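Local coordinates for putative metal-dependent hydrolase (Bacillus subtilis, PDB 6KNS), which binds two zinc ions in a metallo-beta-lactamase fold and is probably a metal-dependent hydrolase, possibly with 3'-tRNA processing endoribonuclease activity, at residues A60-H68 / H140-R148; T159-I169 / G194-I204. All coordinates share one frame; numbering follows the deposited sequence.

Contact 1: residues A60-H68 / H140-R148; sequences AVILSHYHH and HPVTCYAMR. With ZN (zinc ion), chain H.
The backbones of 60-68 and 140-148 come closest at H65 and C144, and one hydrogen bond ties them there, from Y145 N to S64 O (3.0 Å). Beyond it three histidines converge on a zinc ion: H65 through NE2, H67 through ND1 at 2.1 Å and H140 through NE2, with D161 as fourth ligand. The rings of H65 and H140 stand almost perpendicular, planes 89° apart, in an offset edge-to-face pair with the edge of H140 toward the face of H65. H67 meets H140 rim to rim instead. V142 serves two of these ligands with a single methyl: CG2 sits over the centre of the H67 ring, a CH-pi contact of 3.7 Å to the centroid, and also touches the edge of H65 at CD2. C144 lies over one face of H65; its SG, anti to the backbone N (chi1 177°), comes 3.3 Å from H65 ND1. In the ring plane, H65 ND1 donates to S64 OG at 2.9 Å; with NE2 on the zinc and ND1 on this second-shell hydroxyl, the imidazole is held at both nitrogens. A water bridges Y66 N and T143 O, a second link between the loops. Farther from the metal, M147 reaches tip to tip toward I62, with CE 3.7 Å from I62 CG1, and the same methyl presses on S64 CA. This apolar end joins strand 60-62 of one sheet to strand 145-150 of the other, across the sandwich of the metallo-beta-lactamase fold. H65 and H67 open the HxHxDH signature of that superfamily. The zinc would be expected to polarise the imidazoles and make H65 ND1 and H140 ND1 stronger hydrogen-bond donors, to S64 OG and G194 O.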
ATOM      1  N   ALA A  60       8.012  16.627   3.209  1.00 22.48           N
ATOM      2  CA  ALA A  60       7.783  16.591   1.770  1.00 21.93           C
ATOM      3  C   ALA A  60       7.951  15.191   1.257  1.00 20.26           C
ATOM      4  O   ALA A  60       8.574  14.367   1.902  1.00 20.87           O
ATOM      5  CB  ALA A  60       8.748  17.561   1.043  1.00 22.98           C
ATOM      6  N   VAL A  61       7.338  14.936   0.115  1.00 19.65           N
ATOM      7  CA  VAL A  61       7.467  13.701  -0.614  1.00 18.47           C
ATOM      8  C   VAL A  61       7.930  14.073  -2.024  1.00 19.34           C
ATOM      9  O   VAL A  61       7.551  15.111  -2.539  1.00 19.33           O
ATOM     10  CB  VAL A  61       6.130  12.974  -0.704  1.00 18.00           C
ATOM     11  CG1 VAL A  61       6.254  11.687  -1.547  1.00 16.24           C
ATOM     12  CG2 VAL A  61       5.588  12.658   0.704  1.00 17.08           C
ATOM     13  N   ILE A  62       8.747  13.215  -2.634  1.00 19.16           N
ATOM     14  CA  ILE A  62       9.090  13.345  -4.056  1.00 19.41           C
ATOM     15  C   ILE A  62       9.032  11.968  -4.698  1.00 18.53           C
ATOM     16  O   ILE A  62       9.467  10.973  -4.080  1.00 18.95           O
ATOM     17  CB  ILE A  62      10.478  14.020  -4.286  1.00 19.96           C
ATOM     18  CG1 ILE A  62      10.777  14.159  -5.779  1.00 20.63           C
ATOM     19  CG2 ILE A  62      11.612  13.209  -3.681  1.00 21.35           C
ATOM     20  CD1 ILE A  62      11.869  15.228  -6.042  1.00 22.59           C
ATOM     21  N   LEU A  63       8.474  11.939  -5.903  1.00 18.28           N
ATOM     22  CA  LEU A  63       8.164  10.742  -6.652  1.00 17.89           C
ATOM     23  C   LEU A  63       8.968  10.658  -7.956  1.00 19.12           C
ATOM     24  O   LEU A  63       8.939  11.570  -8.759  1.00 19.26           O
ATOM     25  CB  LEU A  63       6.685  10.765  -7.018  1.00 17.47           C
ATOM     26  CG  LEU A  63       5.750  10.824  -5.816  1.00 16.53           C
ATOM     27  CD1 LEU A  63       4.298  10.852  -6.335  1.00 16.40           C
ATOM     28  CD2 LEU A  63       5.979   9.620  -4.833  1.00 12.65           C
ATOM     29  N   SER A  64       9.728   9.571  -8.132  1.00 18.90           N
ATOM     30  CA  SER A  64      10.567   9.418  -9.323  1.00 19.90           C
ATOM     31  C   SER A  64       9.692   9.174 -10.571  1.00 19.64           C
ATOM     32  O   SER A  64      10.026   9.643 -11.662  1.00 19.99           O
ATOM     33  CB  SER A  64      11.512   8.230  -9.177  1.00 19.90           C
ATOM     34  OG  SER A  64      10.767   7.045  -8.896  1.00 18.83           O
ATOM     35  N   HIS A  65       8.609   8.427 -10.394  1.00 17.97           N
ATOM     36  CA  HIS A  65       7.707   8.090 -11.473  1.00 18.30           C
ATOM     37  C   HIS A  65       6.424   7.476 -10.932  1.00 18.53           C
ATOM     38  O   HIS A  65       6.311   7.248  -9.715  1.00 18.10           O
ATOM     39  CB  HIS A  65       8.373   7.181 -12.504  1.00 18.45           C
ATOM     40  CG  HIS A  65       8.672   5.773 -12.056  1.00 20.66           C
ATOM     41  ND1 HIS A  65       9.540   5.473 -11.026  1.00 18.09           N
ATOM     42  CD2 HIS A  65       8.308   4.581 -12.602  1.00 19.92           C
ATOM     43  CE1 HIS A  65       9.667   4.154 -10.946  1.00 21.33           C
ATOM     44  NE2 HIS A  65       8.926   3.591 -11.886  1.00 16.43           N
ATOM     45  N   TYR A  66       5.460   7.223 -11.809  1.00 18.18           N
ATOM     46  CA  TYR A  66       4.131   6.874 -11.359  1.00 19.04           C
ATOM     47  C   TYR A  66       3.724   5.410 -11.517  1.00 19.90           C
ATOM     48  O   TYR A  66       2.539   5.082 -11.477  1.00 20.48           O
ATOM     49  CB  TYR A  66       3.125   7.775 -12.070  1.00 19.59           C
ATOM     50  CG  TYR A  66       3.335   9.283 -11.804  1.00 19.17           C
ATOM     51  CD1 TYR A  66       3.000   9.824 -10.580  1.00 19.72           C
ATOM     52  CD2 TYR A  66       3.823  10.127 -12.763  1.00 18.77           C
ATOM     53  CE1 TYR A  66       3.144  11.157 -10.311  1.00 19.90           C
ATOM     54  CE2 TYR A  66       3.973  11.521 -12.501  1.00 19.50           C
ATOM     55  CZ  TYR A  66       3.648  12.008 -11.262  1.00 19.60           C
ATOM     56  OH  TYR A  66       3.736  13.337 -10.917  1.00 18.24           O
ATOM     57  N   HIS A  67       4.694   4.520 -11.596  1.00 19.80           N
ATOM     58  CA  HIS A  67       4.427   3.075 -11.513  1.00 18.72           C
ATOM     59  C   HIS A  67       3.888   2.764 -10.101  1.00 18.55           C
ATOM     60  O   HIS A  67       4.336   3.372  -9.123  1.00 18.03           O
ATOM     61  CB  HIS A  67       5.720   2.282 -11.769  1.00 17.80           C
ATOM     62  CG  HIS A  67       5.956   1.901 -13.195  1.00 18.28           C
ATOM     63  ND1 HIS A  67       7.192   1.488 -13.662  1.00 17.46           N
ATOM     64  CD2 HIS A  67       5.098   1.787 -14.245  1.00 18.99           C
ATOM     65  CE1 HIS A  67       7.090   1.169 -14.948  1.00 18.93           C
ATOM     66  NE2 HIS A  67       5.831   1.345 -15.325  1.00 19.33           N
ATOM     67  N   HIS A  68       2.954   1.810 -10.007  1.00 18.62           N
ATOM     68  CA  HIS A  68       2.275   1.447  -8.748  1.00 18.41           C
ATOM     69  C   HIS A  68       3.201   1.198  -7.582  1.00 17.81           C
ATOM     70  O   HIS A  68       2.961   1.637  -6.448  1.00 18.15           O
ATOM     71  CB  HIS A  68       1.457   0.171  -8.931  1.00 18.51           C
ATOM     72  CG  HIS A  68       0.376   0.290  -9.930  1.00 19.91           C
ATOM     73  ND1 HIS A  68      -0.611   1.258  -9.862  1.00 20.45           N
ATOM     74  CD2 HIS A  68       0.125  -0.441 -11.049  1.00 20.79           C
ATOM     75  CE1 HIS A  68      -1.437   1.092 -10.889  1.00 20.44           C
ATOM     76  NE2 HIS A  68      -1.003   0.080 -11.621  1.00 18.62           N
ATOM     77  N   HIS A 140      13.132   3.972 -19.228  1.00 24.71           N
ATOM     78  CA  HIS A 140      12.136   3.181 -18.514  1.00 23.66           C
ATOM     79  C   HIS A 140      10.808   3.207 -19.297  1.00 24.28           C
ATOM     80  O   HIS A 140      10.591   4.101 -20.090  1.00 25.27           O
ATOM     81  CB  HIS A 140      11.975   3.768 -17.112  1.00 23.16           C
ATOM     82  CG  HIS A 140      11.410   2.818 -16.125  1.00 22.14           C
ATOM     83  ND1 HIS A 140      11.960   1.576 -15.910  1.00 20.17           N
ATOM     84  CD2 HIS A 140      10.335   2.908 -15.302  1.00 21.46           C
ATOM     85  CE1 HIS A 140      11.256   0.944 -14.988  1.00 17.17           C
ATOM     86  NE2 HIS A 140      10.267   1.729 -14.606  1.00 20.79           N
ATOM     87  N   PRO A 141       9.943   2.195 -19.134  1.00 23.70           N
ATOM     88  CA  PRO A 141       8.742   2.233 -19.972  1.00 23.86           C
ATOM     89  C   PRO A 141       7.761   3.360 -19.682  1.00 23.30           C
ATOM     90  O   PRO A 141       6.845   3.512 -20.443  1.00 23.19           O
ATOM     91  CB  PRO A 141       8.057   0.870 -19.714  1.00 23.94           C
ATOM     92  CG  PRO A 141       9.001   0.064 -18.903  1.00 23.80           C
ATOM     93  CD  PRO A 141      10.084   0.938 -18.387  1.00 23.34           C
ATOM     94  N   VAL A 142       7.869   4.060 -18.546  1.00 23.50           N
ATOM     95  CA  VAL A 142       7.170   5.329 -18.328  1.00 22.41           C
ATOM     96  C   VAL A 142       8.210   6.371 -17.968  1.00 23.17           C
ATOM     97  O   VAL A 142       9.329   6.037 -17.590  1.00 24.42           O
ATOM     98  CB  VAL A 142       6.081   5.274 -17.218  1.00 22.73           C
ATOM     99  CG1 VAL A 142       4.914   4.326 -17.614  1.00 21.50           C
ATOM    100  CG2 VAL A 142       6.671   4.912 -15.830  1.00 22.09           C
ATOM    101  N   THR A 143       7.848   7.639 -18.098  1.00 22.44           N
ATOM    102  CA  THR A 143       8.706   8.741 -17.735  1.00 22.88           C
ATOM    103  C   THR A 143       9.181   8.570 -16.303  1.00 22.17           C
ATOM    104  O   THR A 143       8.387   8.314 -15.387  1.00 20.80           O
ATOM    105  CB  THR A 143       7.943  10.075 -17.864  1.00 23.42           C
ATOM    106  OG1 THR A 143       7.460  10.170 -19.188  1.00 23.06           O
ATOM    107  CG2 THR A 143       8.821  11.272 -17.589  1.00 22.29           C
ATOM    108  N   CYS A 144      10.481   8.664 -16.106  1.00 22.59           N
ATOM    109  CA  CYS A 144      11.000   8.444 -14.771  1.00 22.58           C
ATOM    110  C   CYS A 144      12.250   9.282 -14.603  1.00 23.46           C
ATOM    111  O   CYS A 144      12.978   9.476 -15.587  1.00 23.89           O
ATOM    112  CB  CYS A 144      11.251   6.932 -14.538  1.00 22.43           C
ATOM    113  SG  CYS A 144      11.966   6.577 -12.949  1.00 23.81           S
ATOM    114  N   TYR A 145      12.472   9.829 -13.388  1.00 23.06           N
ATOM    115  CA  TYR A 145      13.686  10.631 -13.137  1.00 23.23           C
ATOM    116  C   TYR A 145      14.500  10.109 -11.973  1.00 22.72           C
ATOM    117  O   TYR A 145      13.973   9.918 -10.885  1.00 20.63           O
ATOM    118  CB  TYR A 145      13.361  12.124 -12.903  1.00 24.07           C
ATOM    119  CG  TYR A 145      12.815  12.764 -14.120  1.00 23.12           C
ATOM    120  CD1 TYR A 145      13.642  13.411 -15.032  1.00 24.54           C
ATOM    121  CD2 TYR A 145      11.475  12.656 -14.409  1.00 23.02           C
ATOM    122  CE1 TYR A 145      13.118  13.976 -16.208  1.00 24.76           C
ATOM    123  CE2 TYR A 145      10.943  13.212 -15.558  1.00 25.50           C
ATOM    124  CZ  TYR A 145      11.756  13.877 -16.445  1.00 25.26           C
ATOM    125  OH  TYR A 145      11.181  14.398 -17.577  1.00 28.84           O
ATOM    126  N   ALA A 146      15.810   9.937 -12.221  1.00 22.92           N
ATOM    127  CA  ALA A 146      16.779   9.679 -11.171  1.00 22.63           C
ATOM    128  C   ALA A 146      17.020  10.976 -10.435  1.00 22.94           C
ATOM    129  O   ALA A 146      16.716  12.040 -10.973  1.00 23.97           O
ATOM    130  CB  ALA A 146      18.067   9.139 -11.741  1.00 23.01           C
ATOM    131  N   MET A 147      17.526  10.893  -9.205  1.00 22.47           N
ATOM    132  CA  MET A 147      17.719  12.078  -8.381  1.00 23.45           C
ATOM    133  C   MET A 147      19.090  12.113  -7.726  1.00 24.38           C
ATOM    134  O   MET A 147      19.603  11.092  -7.281  1.00 24.15           O
ATOM    135  CB  MET A 147      16.676  12.141  -7.287  1.00 22.67           C
ATOM    136  CG  MET A 147      15.257  12.140  -7.791  1.00 24.14           C
ATOM    137  SD  MET A 147      14.096  11.913  -6.435  1.00 24.34           S
ATOM    138  CE  MET A 147      12.688  11.427  -7.433  1.00 23.62           C
ATOM    139  N   ARG A 148      19.681  13.307  -7.689  1.00 26.27           N
ATOM    140  CA  ARG A 148      20.926  13.552  -6.972  1.00 26.67           C
ATOM    141  C   ARG A 148      20.570  14.498  -5.835  1.00 26.51           C
ATOM    142  O   ARG A 148      20.096  15.617  -6.083  1.00 26.69           O
ATOM    143  CB  ARG A 148      21.950  14.193  -7.885  1.00 28.61           C
ATOM    144  CG  ARG A 148      23.189  14.647  -7.120  1.00 32.11           C
ATOM    145  CD  ARG A 148      24.159  15.509  -7.911  1.00 37.02           C
ATOM    146  NE  ARG A 148      25.241  14.701  -8.409  1.00 40.29           N
ATOM    147  CZ  ARG A 148      26.493  14.680  -7.969  1.00 40.43           C
ATOM    148  NH1 ARG A 148      26.933  15.484  -7.024  1.00 42.72           N
ATOM    149  NH2 ARG A 148      27.317  13.821  -8.519  1.00 41.45           N
TER
HETATM  150 ZN    ZN H 304       9.070   1.490 -12.710  1.00 24.88          ZN
HETATM  151  O   HOH W   1       5.786   8.059 -14.629  1.00 19.29           O

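Contact 2: residues T159-I169 / G194-I204; sequences TADSSYQDSFI and GHMNSLEAGRI. With ZN (zinc ion), chain H; ZN (zinc ion), chain G.
The Y164 ring and the R203 guanidinium lie in nearly parallel planes, 9° apart; the two side chains cross at about a right angle, and Y164 OH lies over one guanidinium face, offset toward its rim. D166 OD1 is also over a face of that group, 4.1 Å from R203 NH2, a nearness of charges and not a salt bridge; R203 NE has its salt bridge with E207. At the edge of the tyrosine ring are M196 SD and I204 CG1. The F168 ring has Q165 NE2 toward one face and S162 CB and S163 O at its edge. Bent at chi3 (-70°), M196 brings CE to 4.2 Å from F168 CE2, while SD stands obliquely to the ring, 5.4 Å from its centroid, a Met-aromatic contact. I204 CD1 packs on F168 CB at 3.8 Å. Y164 OH donates to the anti lone pair of D166 OD1 at 2.6 Å. Helix 198-208, outside the metallo-beta-lactamase sandwich against strand 177-181, starts in a capping box: N197 OD1 accepts from E200 N (3.0 Å), E200 OE1 from N197 N. A water links Y164 N, H195 O and E200 OE1. D161 OD2 bridges both zinc ions and lies 3.5 Å from H195 CE1, at that ring's edge; H195 ND1 is hydrogen-bonded to E181.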
ATOM      1  N   THR A 159      19.016   6.116  -8.487  1.00 21.00           N
ATOM      2  CA  THR A 159      18.774   5.887  -9.906  1.00 20.94           C
ATOM      3  C   THR A 159      17.286   5.828 -10.254  1.00 21.34           C
ATOM      4  O   THR A 159      16.934   5.830 -11.431  1.00 22.17           O
ATOM      5  CB  THR A 159      19.368   4.532 -10.395  1.00 21.84           C
ATOM      6  OG1 THR A 159      18.694   3.451  -9.723  1.00 17.95           O
ATOM      7  CG2 THR A 159      20.863   4.441 -10.141  1.00 20.64           C
ATOM      8  N   ALA A 160      16.400   5.732  -9.261  1.00 20.39           N
ATOM      9  CA  ALA A 160      15.045   5.319  -9.537  1.00 20.32           C
ATOM     10  C   ALA A 160      15.136   4.053 -10.411  1.00 20.73           C
ATOM     11  O   ALA A 160      16.045   3.220 -10.220  1.00 21.15           O
ATOM     12  CB  ALA A 160      14.238   6.437 -10.203  1.00 19.25           C
ATOM     13  N   ASP A 161      14.211   3.898 -11.350  1.00 20.62           N
ATOM     14  CA  ASP A 161      14.197   2.741 -12.230  1.00 20.91           C
ATOM     15  C   ASP A 161      14.777   3.096 -13.562  1.00 21.72           C
ATOM     16  O   ASP A 161      14.373   4.090 -14.160  1.00 22.58           O
ATOM     17  CB  ASP A 161      12.778   2.306 -12.504  1.00 21.05           C
ATOM     18  CG  ASP A 161      12.107   1.676 -11.301  1.00 20.90           C
ATOM     19  OD1 ASP A 161      12.579   1.770 -10.137  1.00 21.80           O
ATOM     20  OD2 ASP A 161      11.099   1.048 -11.577  1.00 17.04           O
ATOM     21  N   SER A 162      15.664   2.255 -14.075  1.00 22.07           N
ATOM     22  CA  SER A 162      16.235   2.490 -15.409  1.00 22.74           C
ATOM     23  C   SER A 162      16.948   1.255 -15.928  1.00 23.30           C
ATOM     24  O   SER A 162      17.469   0.459 -15.144  1.00 23.42           O
ATOM     25  CB  SER A 162      17.246   3.626 -15.322  1.00 23.30           C
ATOM     26  OG  SER A 162      17.676   4.059 -16.602  1.00 22.28           O
ATOM     27  N   SER A 163      16.980   1.090 -17.240  1.00 24.58           N
ATOM     28  CA  SER A 163      18.017   0.261 -17.859  1.00 25.75           C
ATOM     29  C   SER A 163      19.273   1.129 -18.002  1.00 26.32           C
ATOM     30  O   SER A 163      19.247   2.355 -17.781  1.00 25.57           O
ATOM     31  CB  SER A 163      17.585  -0.281 -19.237  1.00 26.61           C
ATOM     32  OG  SER A 163      17.331   0.768 -20.160  1.00 28.66           O
ATOM     33  N   TYR A 164      20.370   0.493 -18.375  1.00 27.01           N
ATOM     34  CA  TYR A 164      21.685   1.122 -18.260  1.00 27.35           C
ATOM     35  C   TYR A 164      21.824   2.311 -19.232  1.00 27.86           C
ATOM     36  O   TYR A 164      21.330   2.238 -20.350  1.00 27.66           O
ATOM     37  CB  TYR A 164      22.833   0.089 -18.486  1.00 28.19           C
ATOM     38  CG  TYR A 164      24.172   0.803 -18.546  1.00 29.33           C
ATOM     39  CD1 TYR A 164      24.831   1.187 -17.379  1.00 29.48           C
ATOM     40  CD2 TYR A 164      24.700   1.198 -19.750  1.00 30.65           C
ATOM     41  CE1 TYR A 164      26.014   1.898 -17.431  1.00 30.91           C
ATOM     42  CE2 TYR A 164      25.876   1.916 -19.815  1.00 33.37           C
ATOM     43  CZ  TYR A 164      26.521   2.273 -18.655  1.00 32.90           C
ATOM     44  OH  TYR A 164      27.689   2.980 -18.746  1.00 35.93           O
ATOM     45  N   GLN A 165      22.467   3.399 -18.795  1.00 27.65           N
ATOM     46  CA  GLN A 165      22.924   4.450 -19.732  1.00 29.33           C
ATOM     47  C   GLN A 165      24.184   5.123 -19.211  1.00 30.02           C
ATOM     48  O   GLN A 165      24.364   5.281 -17.986  1.00 28.43           O
ATOM     49  CB  GLN A 165      21.819   5.501 -19.988  1.00 29.19           C
ATOM     50  CG  GLN A 165      21.228   6.108 -18.705  1.00 28.14           C
ATOM     51  CD  GLN A 165      20.175   7.166 -18.960  1.00 27.70           C
ATOM     52  OE1 GLN A 165      19.883   7.478 -20.087  1.00 31.07           O
ATOM     53  NE2 GLN A 165      19.582   7.702 -17.897  1.00 26.76           N
ATOM     54  N   ASP A 166      25.053   5.514 -20.144  1.00 31.67           N
ATOM     55  CA  ASP A 166      26.311   6.168 -19.816  1.00 32.76           C
ATOM     56  C   ASP A 166      26.081   7.459 -19.051  1.00 32.43           C
ATOM     57  O   ASP A 166      26.871   7.833 -18.196  1.00 33.09           O
ATOM     58  CB  ASP A 166      27.115   6.487 -21.087  1.00 35.69           C
ATOM     59  CG  ASP A 166      27.796   5.252 -21.700  1.00 37.71           C
ATOM     60  OD1 ASP A 166      27.918   4.201 -21.031  1.00 39.98           O
ATOM     61  OD2 ASP A 166      28.228   5.355 -22.858  1.00 43.45           O
ATOM     62  N   SER A 167      25.000   8.147 -19.350  1.00 31.30           N
ATOM     63  CA  SER A 167      24.726   9.419 -18.687  1.00 31.80           C
ATOM     64  C   SER A 167      24.621   9.297 -17.137  1.00 30.17           C
ATOM     65  O   SER A 167      24.779  10.285 -16.412  1.00 30.44           O
ATOM     66  CB  SER A 167      23.448   9.996 -19.261  1.00 30.83           C
ATOM     67  OG  SER A 167      22.413   9.031 -19.091  1.00 31.40           O
ATOM     68  N   PHE A 168      24.365   8.101 -16.613  1.00 29.04           N
ATOM     69  CA  PHE A 168      24.362   7.957 -15.155  1.00 27.85           C
ATOM     70  C   PHE A 168      25.743   8.271 -14.528  1.00 29.16           C
ATOM     71  O   PHE A 168      25.822   8.568 -13.336  1.00 27.40           O
ATOM     72  CB  PHE A 168      23.971   6.537 -14.757  1.00 27.16           C
ATOM     73  CG  PHE A 168      22.484   6.296 -14.623  1.00 25.17           C
ATOM     74  CD1 PHE A 168      21.738   7.007 -13.716  1.00 24.86           C
ATOM     75  CD2 PHE A 168      21.865   5.286 -15.351  1.00 24.41           C
ATOM     76  CE1 PHE A 168      20.370   6.741 -13.551  1.00 25.82           C
ATOM     77  CE2 PHE A 168      20.520   5.016 -15.204  1.00 25.80           C
ATOM     78  CZ  PHE A 168      19.766   5.735 -14.297  1.00 25.04           C
ATOM     79  N   ILE A 169      26.825   8.202 -15.321  1.00 30.59           N
ATOM     80  CA  ILE A 169      28.168   8.288 -14.758  1.00 31.71           C
ATOM     81  C   ILE A 169      28.502   9.711 -14.365  1.00 33.03           C
ATOM     82  O   ILE A 169      28.836   9.940 -13.202  1.00 33.69           O
ATOM     83  CB  ILE A 169      29.229   7.630 -15.667  1.00 33.21           C
ATOM     84  CG1 ILE A 169      29.077   6.108 -15.592  1.00 33.24           C
ATOM     85  CG2 ILE A 169      30.665   8.031 -15.276  1.00 33.31           C
ATOM     86  CD1 ILE A 169      29.816   5.354 -16.702  1.00 37.66           C
ATOM     87  N   GLY A 194      13.262  -2.203 -18.772  1.00 25.32           N
ATOM     88  CA  GLY A 194      13.682  -0.913 -18.226  1.00 24.98           C
ATOM     89  C   GLY A 194      14.355  -0.988 -16.860  1.00 23.73           C
ATOM     90  O   GLY A 194      14.183  -0.100 -16.006  1.00 22.45           O
ATOM     91  N   HIS A 195      15.122  -2.053 -16.667  1.00 23.70           N
ATOM     92  CA  HIS A 195      15.854  -2.283 -15.414  1.00 23.42           C
ATOM     93  C   HIS A 195      17.327  -2.610 -15.643  1.00 23.65           C
ATOM     94  O   HIS A 195      17.771  -2.861 -16.759  1.00 23.83           O
ATOM     95  CB  HIS A 195      15.207  -3.405 -14.600  1.00 22.93           C
ATOM     96  CG  HIS A 195      13.840  -3.084 -14.099  1.00 21.61           C
ATOM     97  ND1 HIS A 195      13.565  -1.979 -13.311  1.00 20.53           N
ATOM     98  CD2 HIS A 195      12.664  -3.740 -14.254  1.00 22.14           C
ATOM     99  CE1 HIS A 195      12.279  -1.975 -13.005  1.00 20.14           C
ATOM    100  NE2 HIS A 195      11.705  -3.012 -13.591  1.00 20.09           N
ATOM    101  N   MET A 196      18.084  -2.603 -14.558  1.00 23.83           N
ATOM    102  CA  MET A 196      19.511  -2.939 -14.599  1.00 24.19           C
ATOM    103  C   MET A 196      19.842  -4.224 -13.845  1.00 24.17           C
ATOM    104  O   MET A 196      19.060  -4.688 -13.022  1.00 22.57           O
ATOM    105  CB  MET A 196      20.314  -1.779 -14.004  1.00 24.07           C
ATOM    106  CG  MET A 196      20.549  -0.648 -15.027  1.00 25.70           C
ATOM    107  SD  MET A 196      21.668   0.623 -14.425  1.00 25.24           S
ATOM    108  CE  MET A 196      20.644   1.401 -13.162  1.00 21.98           C
ATOM    109  N   ASN A 197      21.016  -4.785 -14.142  1.00 24.66           N
ATOM    110  CA  ASN A 197      21.553  -5.876 -13.354  1.00 24.81           C
ATOM    111  C   ASN A 197      22.736  -5.428 -12.468  1.00 25.51           C
ATOM    112  O   ASN A 197      23.159  -4.265 -12.452  1.00 26.31           O
ATOM    113  CB  ASN A 197      21.923  -7.093 -14.237  1.00 25.18           C
ATOM    114  CG  ASN A 197      23.118  -6.838 -15.183  1.00 26.33           C
ATOM    115  OD1 ASN A 197      23.950  -5.938 -14.981  1.00 28.07           O
ATOM    116  ND2 ASN A 197      23.207  -7.657 -16.208  1.00 25.13           N
ATOM    117  N   SER A 198      23.234  -6.385 -11.721  1.00 25.54           N
ATOM    118  CA  SER A 198      24.336  -6.203 -10.799  1.00 26.32           C
ATOM    119  C   SER A 198      25.597  -5.631 -11.443  1.00 26.49           C
ATOM    120  O   SER A 198      26.220  -4.743 -10.863  1.00 27.13           O
ATOM    121  CB  SER A 198      24.633  -7.563 -10.105  1.00 25.95           C
ATOM    122  OG  SER A 198      24.697  -8.616 -11.082  1.00 26.94           O
ATOM    123  N   LEU A 199      25.957  -6.096 -12.641  1.00 27.13           N
ATOM    124  CA  LEU A 199      27.154  -5.600 -13.317  1.00 27.70           C
ATOM    125  C   LEU A 199      27.009  -4.124 -13.700  1.00 27.93           C
ATOM    126  O   LEU A 199      27.962  -3.339 -13.618  1.00 27.94           O
ATOM    127  CB  LEU A 199      27.468  -6.442 -14.549  1.00 28.65           C
ATOM    128  CG  LEU A 199      27.631  -7.953 -14.306  1.00 30.11           C
ATOM    129  CD1 LEU A 199      27.930  -8.706 -15.634  1.00 29.00           C
ATOM    130  CD2 LEU A 199      28.721  -8.254 -13.276  1.00 29.14           C
ATOM    131  N   GLU A 200      25.794  -3.751 -14.092  1.00 27.88           N
ATOM    132  CA  GLU A 200      25.508  -2.390 -14.539  1.00 27.84           C
ATOM    133  C   GLU A 200      25.511  -1.410 -13.367  1.00 27.47           C
ATOM    134  O   GLU A 200      26.099  -0.314 -13.453  1.00 28.75           O
ATOM    135  CB  GLU A 200      24.198  -2.361 -15.314  1.00 27.06           C
ATOM    136  CG  GLU A 200      24.368  -3.008 -16.718  1.00 28.82           C
ATOM    137  CD  GLU A 200      23.064  -3.464 -17.371  1.00 28.62           C
ATOM    138  OE1 GLU A 200      22.055  -3.713 -16.668  1.00 27.19           O
ATOM    139  OE2 GLU A 200      23.064  -3.617 -18.609  1.00 30.73           O
ATOM    140  N   ALA A 201      24.898  -1.818 -12.264  1.00 25.59           N
ATOM    141  CA  ALA A 201      24.960  -1.026 -11.049  1.00 24.95           C
ATOM    142  C   ALA A 201      26.442  -0.855 -10.662  1.00 25.16           C
ATOM    143  O   ALA A 201      26.872   0.232 -10.312  1.00 25.13           O
ATOM    144  CB  ALA A 201      24.162  -1.685  -9.937  1.00 22.15           C
ATOM    145  N   GLY A 202      27.209  -1.932 -10.721  1.00 26.02           N
ATOM    146  CA  GLY A 202      28.620  -1.881 -10.356  1.00 27.06           C
ATOM    147  C   GLY A 202      29.415  -0.922 -11.225  1.00 28.39           C
ATOM    148  O   GLY A 202      30.302  -0.198 -10.755  1.00 28.32           O
ATOM    149  N   ARG A 203      29.088  -0.936 -12.505  1.00 28.90           N
ATOM    150  CA  ARG A 203      29.789  -0.136 -13.472  1.00 30.17           C
ATOM    151  C   ARG A 203      29.583   1.330 -13.166  1.00 29.81           C
ATOM    152  O   ARG A 203      30.528   2.112 -13.212  1.00 30.49           O
ATOM    153  CB  ARG A 203      29.284  -0.467 -14.872  1.00 30.77           C
ATOM    154  CG  ARG A 203      29.882   0.445 -15.929  1.00 34.08           C
ATOM    155  CD  ARG A 203      29.597  -0.044 -17.331  1.00 36.49           C
ATOM    156  NE  ARG A 203      30.398   0.728 -18.302  1.00 39.97           N
ATOM    157  CZ  ARG A 203      30.144   0.844 -19.599  1.00 41.44           C
ATOM    158  NH1 ARG A 203      29.083   0.270 -20.142  1.00 40.02           N
ATOM    159  NH2 ARG A 203      30.968   1.563 -20.360  1.00 44.96           N
ATOM    160  N   ILE A 204      28.355   1.695 -12.807  1.00 28.68           N
ATOM    161  CA  ILE A 204      28.051   3.093 -12.483  1.00 28.74           C
ATOM    162  C   ILE A 204      28.833   3.544 -11.263  1.00 28.98           C
ATOM    163  O   ILE A 204      29.507   4.578 -11.312  1.00 30.92           O
ATOM    164  CB  ILE A 204      26.565   3.394 -12.283  1.00 26.85           C
ATOM    165  CG1 ILE A 204      25.767   3.154 -13.574  1.00 27.60           C
ATOM    166  CG2 ILE A 204      26.410   4.827 -11.894  1.00 25.33           C
ATOM    167  CD1 ILE A 204      24.207   2.969 -13.374  1.00 25.50           C
TER
HETATM  168 ZN    ZN H 304       9.070   1.490 -12.710  1.00 24.88          ZN
HETATM  169 ZN    ZN G 303       9.825   0.289  -9.881  1.00 29.88          ZN
HETATM  170  O   HOH W   2      20.048  -2.609 -18.362  1.00 33.14           O

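Overall arrangement
Contact 1 and contact 2, their centres about 15 Å apart, meet at the dinuclear zinc centre. D161 OD2, shared by both ions, couples them: it brings 159-169 to the ion in chain H that contact 1 holds. H140 is the joint, with NE2 3.2 Å from D161 OD2 and ND1 in a probable hydrogen bond of 2.8 Å to G194 O, by which the loop opening 194-204 probably helps orient a ligand of contact 1. Deeper down, S64 CB packs on A160 CB at 3.4 Å. D69, H70 and H217 complete the second zinc site with D161. The other end of contact 2 runs away from the metals into the packing of helix 198-208.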